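Local coordinates for protein cysteine hydrolase (Staphylococcus aureus, PDB 6KUA) that probably hydrolyses nicotinamide to nicotinate and ammonia, as a zinc-containing nicotinamidase of the isochorismatase family of cysteine hydrolases, at residues R4-D10 and D47-M53; Y11-A17 and G28-E32; R106-F110 and H140-A145; I124-V130 and Y150-P155. The contacts are given in a common frame with arbitrary orientation. Residue numbers count along the deposited sequence, not the author numbering.

Contacts 1 and 4 are neighbouring parts of one parallel sheet: R4-D10 hydrogen-bonds to I124-V130, with A5 O to E128 N and L7 N to E128 O both 2.8 Å. Contact 1 is central, with backbone hydrogen bonds, mostly apolar side chains on both faces and one salt bridge at R4; contact 4 lies at one margin, where K151 is exposed. Contact 3 covers the sheet face bearing L7 and L52 and reaches a neighbouring subunit; it crosses contact 4 along the chain because helix 137-147 links the latter's strands. Its chemistry is mostly hydroxyl, carboxylate and water. Contact 2 lies beyond the C-terminal ends of strands 4-9 and 48-54 and relies on two side-chain-to-carbonyl hydrogen bonds.

Contact 1 (R4-D10 and D47-M53); sequences RALLVVD and DHIFFLM
Parallel strands 4-9 and 48-53 lie with axes 4.7 Å apart and inclined by 19°, in the register L6-I49, L7-F50, V8-F51, V9-L52. D47 ties the N-terminal ends of the two segments together with a salt bridge: R4, chi1 p and then extended, places NE 2.5 Å from D47 OD2. R4 NH2 also reaches D41. A water lies 2.8 Å from R4 O and 3.3 Å from D47 OD1. The carbonyl of H48 accepts from L6 N (3.0 Å). I49 sets CG2 4.0 Å from L6 CD2. F50 N donates to L6 O (2.9 Å) and F50 O accepts from V8 N (2.8 Å); its ring, chi1 m, puts CE1 3.8 Å from A5 CB. F51, also m, points to the opposite face, with CD2 3.8 Å from V8 CB and helix 32-44 beyond. L52 N bonds to V8 O (2.9 Å), L52 O takes D10 N (2.8 Å), and L52 CD1 packs 3.9 Å from L7 CB. At M53, CA lies 3.6 Å from D10 OD1, which also accepts from D54 N. D10 leaves the strand with left-handed helical angles (51/43). The chemistry is that of a buried α/β sheet centre with a carboxylate at its C-terminal end: the side chain of D10, about 7 Å from a bound zinc ion and salt-bridged to K104, is consistent with the Asp-Lys-Cys triad of this family.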
# COMPACT_ATOMS: atom_id res chain seq x y z
N ARG A 4 20.59 -6.25 -6.86
CA ARG A 4 20.80 -5.24 -5.84
C ARG A 4 20.58 -3.84 -6.42
O ARG A 4 20.76 -3.61 -7.62
CB ARG A 4 22.21 -5.33 -5.21
CG ARG A 4 23.36 -5.21 -6.20
CD ARG A 4 24.73 -5.07 -5.50
NE ARG A 4 25.74 -4.48 -6.40
CZ ARG A 4 26.91 -3.96 -6.01
NH1 ARG A 4 27.26 -3.94 -4.73
NH2 ARG A 4 27.73 -3.44 -6.91
N ALA A 5 20.17 -2.92 -5.56
CA ALA A 5 19.99 -1.53 -5.97
C ALA A 5 20.49 -0.64 -4.86
O ALA A 5 20.48 -1.01 -3.68
CB ALA A 5 18.51 -1.21 -6.31
N LEU A 6 20.98 0.53 -5.26
CA LEU A 6 21.45 1.53 -4.33
C LEU A 6 20.38 2.61 -4.22
O LEU A 6 19.91 3.13 -5.23
CB LEU A 6 22.78 2.13 -4.82
CG LEU A 6 23.36 3.26 -3.97
CD1 LEU A 6 23.80 2.74 -2.62
CD2 LEU A 6 24.54 3.88 -4.70
N LEU A 7 19.99 2.94 -3.00
CA LEU A 7 19.03 4.01 -2.75
C LEU A 7 19.77 5.17 -2.09
O LEU A 7 20.29 5.02 -0.98
CB LEU A 7 17.88 3.54 -1.85
CG LEU A 7 17.15 2.26 -2.26
CD1 LEU A 7 15.92 1.98 -1.37
CD2 LEU A 7 16.73 2.30 -3.73
N VAL A 8 19.82 6.31 -2.78
CA VAL A 8 20.49 7.51 -2.28
C VAL A 8 19.41 8.48 -1.82
O VAL A 8 18.72 9.09 -2.64
CB VAL A 8 21.39 8.15 -3.34
CG1 VAL A 8 22.10 9.38 -2.76
CG2 VAL A 8 22.39 7.11 -3.84
N VAL A 9 19.26 8.61 -0.51
CA VAL A 9 18.13 9.31 0.09
C VAL A 9 18.53 10.75 0.44
O VAL A 9 19.45 10.98 1.23
CB VAL A 9 17.62 8.57 1.34
CG1 VAL A 9 16.39 9.26 1.90
CG2 VAL A 9 17.29 7.12 0.98
N ASP A 10 17.83 11.70 -0.20
CA ASP A 10 17.81 13.12 0.17
C ASP A 10 19.19 13.74 0.35
O ASP A 10 19.42 14.53 1.28
CB ASP A 10 16.96 13.32 1.43
CG ASP A 10 15.50 13.39 1.11
OD1 ASP A 10 15.13 14.19 0.23
OD2 ASP A 10 14.72 12.62 1.72
N ASP A 47 24.40 -2.05 -12.08
CA ASP A 47 23.32 -2.17 -11.11
C ASP A 47 22.54 -0.87 -11.03
O ASP A 47 23.00 0.20 -11.44
CB ASP A 47 23.87 -2.54 -9.74
CG ASP A 47 24.36 -3.99 -9.67
OD1 ASP A 47 23.80 -4.85 -10.38
OD2 ASP A 47 25.31 -4.26 -8.90
N HIS A 48 21.33 -0.95 -10.49
CA HIS A 48 20.42 0.18 -10.54
C HIS A 48 20.64 1.10 -9.35
O HIS A 48 20.86 0.65 -8.23
CB HIS A 48 18.98 -0.32 -10.61
CG HIS A 48 18.66 -0.94 -11.92
ND1 HIS A 48 18.28 -0.20 -13.02
CD2 HIS A 48 18.74 -2.23 -12.34
CE1 HIS A 48 18.10 -1.01 -14.05
NE2 HIS A 48 18.37 -2.24 -13.67
N ILE A 49 20.57 2.40 -9.61
CA ILE A 49 20.78 3.44 -8.61
C ILE A 49 19.59 4.37 -8.65
O ILE A 49 19.25 4.91 -9.71
CB ILE A 49 22.08 4.23 -8.84
CG1 ILE A 49 23.28 3.28 -8.95
CG2 ILE A 49 22.30 5.19 -7.70
CD1 ILE A 49 24.29 3.68 -9.98
N PHE A 50 18.96 4.59 -7.49
CA PHE A 50 17.78 5.44 -7.37
C PHE A 50 18.15 6.61 -6.48
O PHE A 50 18.57 6.42 -5.33
CB PHE A 50 16.60 4.66 -6.80
CG PHE A 50 16.16 3.50 -7.65
CD1 PHE A 50 16.90 2.32 -7.68
CD2 PHE A 50 14.99 3.57 -8.40
CE1 PHE A 50 16.50 1.24 -8.47
CE2 PHE A 50 14.57 2.49 -9.19
CZ PHE A 50 15.32 1.32 -9.23
N PHE A 51 18.02 7.83 -7.02
CA PHE A 51 18.16 9.05 -6.24
C PHE A 51 16.77 9.50 -5.81
O PHE A 51 15.92 9.80 -6.67
CB PHE A 51 18.89 10.13 -7.04
CG PHE A 51 20.32 9.79 -7.37
CD1 PHE A 51 20.63 9.02 -8.48
CD2 PHE A 51 21.36 10.21 -6.54
CE1 PHE A 51 21.96 8.69 -8.77
CE2 PHE A 51 22.67 9.90 -6.82
CZ PHE A 51 22.98 9.14 -7.94
N LEU A 52 16.51 9.48 -4.50
CA LEU A 52 15.20 9.76 -3.94
C LEU A 52 15.23 11.11 -3.25
O LEU A 52 16.05 11.33 -2.35
CB LEU A 52 14.80 8.66 -2.96
CG LEU A 52 14.55 7.37 -3.73
CD1 LEU A 52 15.35 6.22 -3.15
CD2 LEU A 52 13.06 7.08 -3.75
N MET A 53 14.33 12.02 -3.65
CA MET A 53 14.44 13.42 -3.27
C MET A 53 13.10 14.01 -2.86
O MET A 53 12.13 13.96 -3.62
CB MET A 53 15.02 14.24 -4.42
CG MET A 53 16.43 13.81 -4.80
SD MET A 53 17.62 14.38 -3.58
CE MET A 53 16.83 15.91 -3.11
O HOH W 1 20.58 -4.31 -10.32

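Contact 2 (Y11-A17 and G28-E32); sequences YSYDFIA and GQNIE
The phenol of Y11, chi1 t, donates from OH to G28 O at 2.6 Å, and Q29 NE2 donates to I16 O at 3.1 Å, with a weaker second bond to D18. Both acceptors are backbone carbonyls: Q29 joins the ends of helices 25-29 and 13-16, while Y11 ties the loop ahead of helix 13-16 to helix 25-29. S12 follows as N-cap, chi1 p, its OG accepting weakly from F15 N (3.5 Å), and the chain makes one turn of helix before A17 becomes extended (-78/149). Opposite, Q29 to E32 form a type I turn. The closest backbone approach is I16 CA to G28 CA, 5.4 Å. Glycine suits that close approach: an ideal CB on G28 would fall 2.8 Å from I16 CD1. I16, m for both chi angles, lays CG2 3.8 Å from G28 C. Y11 CE1 meets I31 CG1 at 3.6 Å. This is plain packing, beyond the C-terminal ends of the strands, of the segment after strand 4-9 against the turn leading into helix 32-44, which E32 opens. I16 and I31 rest on V132 of strand 126-132, and S12 touches M53 of strand 48-54.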
# COMPACT_ATOMS: atom_id res chain seq x y z
N TYR A 11 20.11 13.44 -0.56
CA TYR A 11 21.46 14.01 -0.48
C TYR A 11 21.54 15.33 -1.24
O TYR A 11 22.31 15.49 -2.19
CB TYR A 11 22.49 13.01 -0.98
CG TYR A 11 23.84 13.32 -0.41
CD1 TYR A 11 24.13 13.03 0.91
CD2 TYR A 11 24.82 13.94 -1.18
CE1 TYR A 11 25.35 13.33 1.46
CE2 TYR A 11 26.06 14.25 -0.65
CZ TYR A 11 26.31 13.94 0.67
OH TYR A 11 27.54 14.22 1.22
N SER A 12 20.73 16.28 -0.81
CA SER A 12 20.57 17.56 -1.49
C SER A 12 21.33 18.67 -0.78
O SER A 12 21.67 18.57 0.40
CB SER A 12 19.09 17.94 -1.58
OG SER A 12 18.64 18.43 -0.33
N TYR A 13 21.57 19.75 -1.53
CA TYR A 13 22.23 20.93 -1.00
C TYR A 13 21.53 21.45 0.26
O TYR A 13 22.18 21.79 1.25
CB TYR A 13 22.29 22.01 -2.09
CG TYR A 13 23.01 23.30 -1.74
CD1 TYR A 13 24.39 23.43 -1.92
CD2 TYR A 13 22.31 24.40 -1.26
CE1 TYR A 13 25.05 24.62 -1.61
CE2 TYR A 13 22.96 25.60 -0.94
CZ TYR A 13 24.33 25.70 -1.12
OH TYR A 13 24.97 26.88 -0.81
N ASP A 14 20.19 21.50 0.24
CA ASP A 14 19.45 22.06 1.38
C ASP A 14 19.66 21.25 2.65
O ASP A 14 19.59 21.81 3.75
CB ASP A 14 17.96 22.14 1.05
CG ASP A 14 17.56 23.50 0.52
OD1 ASP A 14 18.37 24.45 0.64
OD2 ASP A 14 16.44 23.62 -0.03
N PHE A 15 19.91 19.94 2.54
CA PHE A 15 20.13 19.10 3.71
C PHE A 15 21.59 18.98 4.10
O PHE A 15 21.87 18.67 5.27
CB PHE A 15 19.58 17.68 3.48
CG PHE A 15 18.09 17.56 3.66
CD1 PHE A 15 17.50 17.84 4.88
CD2 PHE A 15 17.28 17.15 2.61
CE1 PHE A 15 16.13 17.74 5.05
CE2 PHE A 15 15.90 17.05 2.77
CZ PHE A 15 15.33 17.34 3.99
N ILE A 16 22.53 19.18 3.18
CA ILE A 16 23.93 18.85 3.40
C ILE A 16 24.79 20.09 3.59
O ILE A 16 25.72 20.08 4.39
CB ILE A 16 24.47 17.98 2.24
CG1 ILE A 16 23.60 16.72 2.07
CG2 ILE A 16 25.92 17.57 2.49
CD1 ILE A 16 23.48 15.92 3.33
N ALA A 17 24.50 21.17 2.86
CA ALA A 17 25.39 22.32 2.80
C ALA A 17 25.25 23.19 4.05
O ALA A 17 24.18 23.29 4.64
CB ALA A 17 25.11 23.15 1.55
N GLY A 28 26.73 15.11 7.30
CA GLY A 28 26.28 14.76 5.96
C GLY A 28 27.33 15.02 4.89
O GLY A 28 27.35 14.34 3.86
N GLN A 29 28.19 16.01 5.11
CA GLN A 29 29.29 16.28 4.19
C GLN A 29 30.38 15.22 4.30
O GLN A 29 31.07 14.94 3.32
CB GLN A 29 29.88 17.67 4.46
CG GLN A 29 28.85 18.80 4.40
CD GLN A 29 29.40 20.13 4.90
OE1 GLN A 29 30.62 20.34 4.95
NE2 GLN A 29 28.50 21.04 5.26
N ASN A 30 30.53 14.61 5.47
CA ASN A 30 31.58 13.61 5.66
C ASN A 30 31.27 12.26 5.01
O ASN A 30 32.14 11.39 5.00
CB ASN A 30 31.84 13.39 7.16
CG ASN A 30 32.23 14.67 7.87
OD1 ASN A 30 33.24 15.30 7.54
ND2 ASN A 30 31.45 15.04 8.87
N ILE A 31 30.06 12.06 4.48
CA ILE A 31 29.73 10.81 3.81
C ILE A 31 29.80 10.93 2.29
O ILE A 31 29.63 9.92 1.59
CB ILE A 31 28.35 10.29 4.26
CG1 ILE A 31 27.23 11.12 3.63
CG2 ILE A 31 28.21 10.36 5.76
CD1 ILE A 31 25.85 10.71 4.11
N GLU A 32 30.07 12.13 1.77
CA GLU A 32 30.10 12.39 0.34
C GLU A 32 31.03 11.42 -0.40
O GLU A 32 30.65 10.81 -1.40
CB GLU A 32 30.51 13.85 0.11
CG GLU A 32 30.66 14.30 -1.34
CD GLU A 32 31.13 15.75 -1.44
OE1 GLU A 32 30.75 16.45 -2.42
OE2 GLU A 32 31.88 16.20 -0.54

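Contact 3 (R106-F110 and H140-A145); sequences RYDSF and HTAISA
D108, chi1 t and chi2 4°, with OD1 nearly eclipsing CA, turns both oxygens to use. OD2 receives a very short hydrogen bond from S144 OG (2.4 Å), S144 being m, while OD1 accepts from F110 N at 2.8 Å, forming an Asx turn that curls the loop against helix 137-147. D108 CA and T141 CA lie 4.4 Å apart. T141, chi1 m, sets OG1 to accept from S109 N (3.0 Å) and S109 OG (2.8 Å); T141 OG1 is also hydrogen-bonded to C137 O one helical turn back. Helix 137-147 begins at C137, consistent with the nucleophilic cysteine of the isochorismatase-type hydrolases, so the loop after strand 99-104 is pinned beside the probable active site. Y107, chi1 m, directs its ring edge at the face of H140 (centroids 5.2 Å, planes at 87°) in an offset edge-to-face pair. Their outer ends bond to a neighbouring subunit, Y107 OH to S177 and H140 NE2 to H173. One water bridges D108 N (3.0 Å) and H140 ND1 (2.9 Å); another donates to D108 OD2 (2.8 Å) and H140 O (3.2 Å). F110, m, lays CE1 3.7 Å from T141 CG2 and 4.0 Å from A145 CB.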
# COMPACT_ATOMS: atom_id res chain seq x y z
N ARG A 106 6.88 12.10 1.32
CA ARG A 106 7.09 11.86 2.75
C ARG A 106 8.54 11.45 2.96
O ARG A 106 9.32 11.32 2.01
CB ARG A 106 6.13 10.80 3.30
CG ARG A 106 4.62 11.15 3.23
CD ARG A 106 4.23 12.36 4.09
NE ARG A 106 2.80 12.68 3.99
CZ ARG A 106 2.28 13.59 3.15
NH1 ARG A 106 0.96 13.80 3.13
NH2 ARG A 106 3.06 14.29 2.32
N TYR A 107 8.92 11.25 4.23
CA TYR A 107 10.26 10.76 4.53
C TYR A 107 10.52 9.42 3.85
O TYR A 107 11.61 9.19 3.31
CB TYR A 107 10.46 10.61 6.04
CG TYR A 107 10.06 11.80 6.89
CD1 TYR A 107 10.67 13.04 6.73
CD2 TYR A 107 9.10 11.66 7.89
CE1 TYR A 107 10.30 14.13 7.52
CE2 TYR A 107 8.73 12.73 8.69
CZ TYR A 107 9.34 13.96 8.51
OH TYR A 107 8.96 15.01 9.31
N ASP A 108 9.53 8.51 3.89
CA ASP A 108 9.68 7.15 3.38
C ASP A 108 9.73 7.16 1.86
O ASP A 108 8.76 7.55 1.20
CB ASP A 108 8.51 6.30 3.89
CG ASP A 108 8.45 4.89 3.29
OD1 ASP A 108 9.35 4.46 2.52
OD2 ASP A 108 7.47 4.19 3.63
N SER A 109 10.84 6.68 1.30
CA SER A 109 11.05 6.69 -0.15
C SER A 109 10.05 5.82 -0.91
O SER A 109 9.91 5.99 -2.13
CB SER A 109 12.47 6.21 -0.45
OG SER A 109 13.45 7.12 0.07
N PHE A 110 9.38 4.89 -0.23
CA PHE A 110 8.41 4.02 -0.89
C PHE A 110 6.98 4.57 -0.85
O PHE A 110 6.13 4.07 -1.59
CB PHE A 110 8.41 2.63 -0.24
CG PHE A 110 9.68 1.85 -0.44
CD1 PHE A 110 10.79 2.08 0.37
CD2 PHE A 110 9.76 0.88 -1.43
CE1 PHE A 110 11.97 1.33 0.19
CE2 PHE A 110 10.94 0.14 -1.63
CZ PHE A 110 12.04 0.37 -0.82
N HIS A 140 12.78 5.55 7.86
CA HIS A 140 11.46 5.29 7.29
C HIS A 140 11.57 4.48 6.00
O HIS A 140 10.75 3.59 5.75
CB HIS A 140 10.73 6.61 7.04
CG HIS A 140 10.28 7.32 8.29
ND1 HIS A 140 9.11 8.04 8.36
CD2 HIS A 140 10.86 7.43 9.51
CE1 HIS A 140 8.99 8.57 9.56
NE2 HIS A 140 10.03 8.21 10.29
N THR A 141 12.54 4.82 5.16
CA THR A 141 12.77 4.03 3.95
C THR A 141 13.15 2.60 4.29
O THR A 141 12.63 1.66 3.70
CB THR A 141 13.85 4.70 3.09
OG1 THR A 141 13.40 5.99 2.68
CG2 THR A 141 14.19 3.85 1.85
N ALA A 142 14.05 2.42 5.28
CA ALA A 142 14.49 1.07 5.66
C ALA A 142 13.33 0.23 6.19
O ALA A 142 13.25 -0.97 5.89
CB ALA A 142 15.60 1.15 6.71
N ILE A 143 12.42 0.84 6.95
CA ILE A 143 11.29 0.10 7.51
C ILE A 143 10.36 -0.39 6.41
O ILE A 143 9.90 -1.54 6.44
CB ILE A 143 10.53 0.98 8.53
CG1 ILE A 143 11.39 1.16 9.78
CG2 ILE A 143 9.17 0.34 8.86
CD1 ILE A 143 10.96 2.30 10.63
N SER A 144 10.08 0.45 5.42
CA SER A 144 9.26 -0.00 4.30
C SER A 144 9.97 -1.09 3.48
O SER A 144 9.32 -2.04 3.03
CB SER A 144 8.90 1.17 3.39
OG SER A 144 7.71 1.78 3.89
N ALA A 145 11.27 -0.92 3.23
CA ALA A 145 12.03 -1.97 2.56
C ALA A 145 11.91 -3.27 3.32
O ALA A 145 11.69 -4.34 2.72
CB ALA A 145 13.51 -1.56 2.42
O HOH W 2 7.45 8.76 6.06
O HOH W 3 7.69 4.00 6.40

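Contact 4 (I124-V130 and Y150-P155); sequences INQVEIV and YKISVP
K151 loses more surface here than any other residue. Its extended chain, chi1 m and t thereafter, lies along N125, with CE 3.6 Å from N125 ND2, while its backbone starts the parallel pairing: K151 N donates to N125 O (3.0 Å) and K151 O accepts from V127 N (2.9 Å). The bonds continue with S153 N to V127 O (2.9 Å) and I129 N to S153 O (2.8 Å), in the register Q126-K151, V127-I152, E128-S153. Strand axes 126-130 and 151-153 are 4.8 Å apart and inclined by 24°. Second in burial is Y150, just before its strand. With chi1 m its ring crosses the start of the partner chain, the edge turned to I124 O (CE1 3.3 Å away) and Q126 N, and CD1 4.1 Å from V127 CG1. A water donates to I124 O (2.8 Å) and weakly to Y150 OH (3.2 Å), which bonds to D116. These are the two strands of a β-α-β crossover whose linking helix, 137-147, packs on the face carrying V127 and I152. V127, chi1 m, contributes CG2 at 4.4 Å from I152 CG1, and I129 CD1 follows at 4.3 Å from I152 CG2. Q126, E128, K151 and S153 line the other face, where E128 salt-bridges to R38. I129 CB meets V154 CG2 at 4.1 Å, and P155 CG packs 4.1 Å from V130 CG1.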
# COMPACT_ATOMS: atom_id res chain seq x y z
N ILE A 124 15.11 -7.04 -8.46
CA ILE A 124 15.90 -6.61 -7.31
C ILE A 124 15.23 -7.11 -6.04
O ILE A 124 14.06 -6.81 -5.79
CB ILE A 124 16.00 -5.07 -7.24
CG1 ILE A 124 16.54 -4.49 -8.54
CG2 ILE A 124 16.83 -4.67 -6.05
CD1 ILE A 124 17.99 -4.69 -8.68
N ASN A 125 15.98 -7.82 -5.20
CA ASN A 125 15.47 -8.17 -3.88
C ASN A 125 16.42 -7.73 -2.78
O ASN A 125 16.31 -8.20 -1.65
CB ASN A 125 15.19 -9.68 -3.76
CG ASN A 125 16.46 -10.50 -3.67
OD1 ASN A 125 17.52 -10.09 -4.16
ND2 ASN A 125 16.38 -11.67 -3.04
N GLN A 126 17.34 -6.82 -3.08
CA GLN A 126 18.33 -6.38 -2.10
C GLN A 126 18.61 -4.90 -2.31
O GLN A 126 18.88 -4.48 -3.44
CB GLN A 126 19.59 -7.23 -2.26
CG GLN A 126 20.84 -6.71 -1.60
CD GLN A 126 21.99 -7.71 -1.69
OE1 GLN A 126 22.66 -7.81 -2.72
NE2 GLN A 126 22.19 -8.47 -0.61
N VAL A 127 18.50 -4.09 -1.26
CA VAL A 127 18.76 -2.66 -1.38
C VAL A 127 19.87 -2.28 -0.42
O VAL A 127 19.96 -2.80 0.70
CB VAL A 127 17.51 -1.79 -1.15
CG1 VAL A 127 16.41 -2.17 -2.13
CG2 VAL A 127 17.02 -1.87 0.31
N GLU A 128 20.72 -1.37 -0.87
CA GLU A 128 21.68 -0.69 -0.01
C GLU A 128 21.24 0.76 0.13
O GLU A 128 20.92 1.41 -0.87
CB GLU A 128 23.09 -0.77 -0.60
CG GLU A 128 24.17 -0.21 0.27
CD GLU A 128 25.57 -0.46 -0.30
OE1 GLU A 128 25.80 -1.55 -0.90
OE2 GLU A 128 26.43 0.43 -0.17
N ILE A 129 21.18 1.26 1.36
CA ILE A 129 20.61 2.58 1.60
C ILE A 129 21.66 3.51 2.16
O ILE A 129 22.25 3.23 3.21
CB ILE A 129 19.40 2.52 2.55
CG1 ILE A 129 18.41 1.47 2.09
CG2 ILE A 129 18.73 3.87 2.57
CD1 ILE A 129 17.26 1.28 3.10
N VAL A 130 21.85 4.65 1.50
CA VAL A 130 22.79 5.66 1.96
C VAL A 130 22.07 7.00 1.93
O VAL A 130 21.05 7.18 1.25
CB VAL A 130 24.06 5.70 1.10
CG1 VAL A 130 24.70 4.30 1.04
CG2 VAL A 130 23.76 6.22 -0.31
N TYR A 150 12.52 -6.86 1.29
CA TYR A 150 13.85 -6.68 0.72
C TYR A 150 14.92 -7.01 1.75
O TYR A 150 14.75 -6.73 2.94
CB TYR A 150 14.05 -5.24 0.26
CG TYR A 150 13.24 -4.91 -0.94
CD1 TYR A 150 13.70 -5.24 -2.20
CD2 TYR A 150 12.00 -4.31 -0.81
CE1 TYR A 150 12.95 -4.97 -3.31
CE2 TYR A 150 11.23 -4.01 -1.92
CZ TYR A 150 11.72 -4.34 -3.17
OH TYR A 150 10.96 -4.06 -4.28
N LYS A 151 16.01 -7.60 1.28
CA LYS A 151 17.22 -7.65 2.09
C LYS A 151 17.85 -6.27 2.09
O LYS A 151 17.80 -5.56 1.09
CB LYS A 151 18.21 -8.69 1.54
CG LYS A 151 17.59 -10.04 1.15
CD LYS A 151 18.62 -10.99 0.51
CE LYS A 151 17.98 -12.35 0.15
NZ LYS A 151 18.93 -13.28 -0.58
N ILE A 152 18.41 -5.87 3.23
CA ILE A 152 18.74 -4.47 3.49
C ILE A 152 20.19 -4.35 3.93
O ILE A 152 20.65 -5.08 4.81
CB ILE A 152 17.83 -3.87 4.57
CG1 ILE A 152 16.37 -3.89 4.13
CG2 ILE A 152 18.29 -2.46 4.90
CD1 ILE A 152 15.41 -3.52 5.24
N SER A 153 20.89 -3.36 3.38
CA SER A 153 22.22 -3.00 3.84
C SER A 153 22.26 -1.50 4.09
O SER A 153 21.91 -0.70 3.22
CB SER A 153 23.29 -3.42 2.82
OG SER A 153 24.59 -3.21 3.35
N VAL A 154 22.67 -1.11 5.30
CA VAL A 154 22.87 0.31 5.58
C VAL A 154 24.28 0.50 6.14
O VAL A 154 24.49 0.34 7.36
CB VAL A 154 21.82 0.87 6.54
CG1 VAL A 154 22.01 2.38 6.67
CG2 VAL A 154 20.41 0.56 6.05
N PRO A 155 25.26 0.82 5.31
CA PRO A 155 26.63 0.99 5.80
C PRO A 155 26.73 2.23 6.66
O PRO A 155 26.29 3.31 6.27
CB PRO A 155 27.46 1.12 4.52
CG PRO A 155 26.50 1.64 3.51
CD PRO A 155 25.17 0.99 3.85
O HOH W 4 11.30 -7.06 -5.35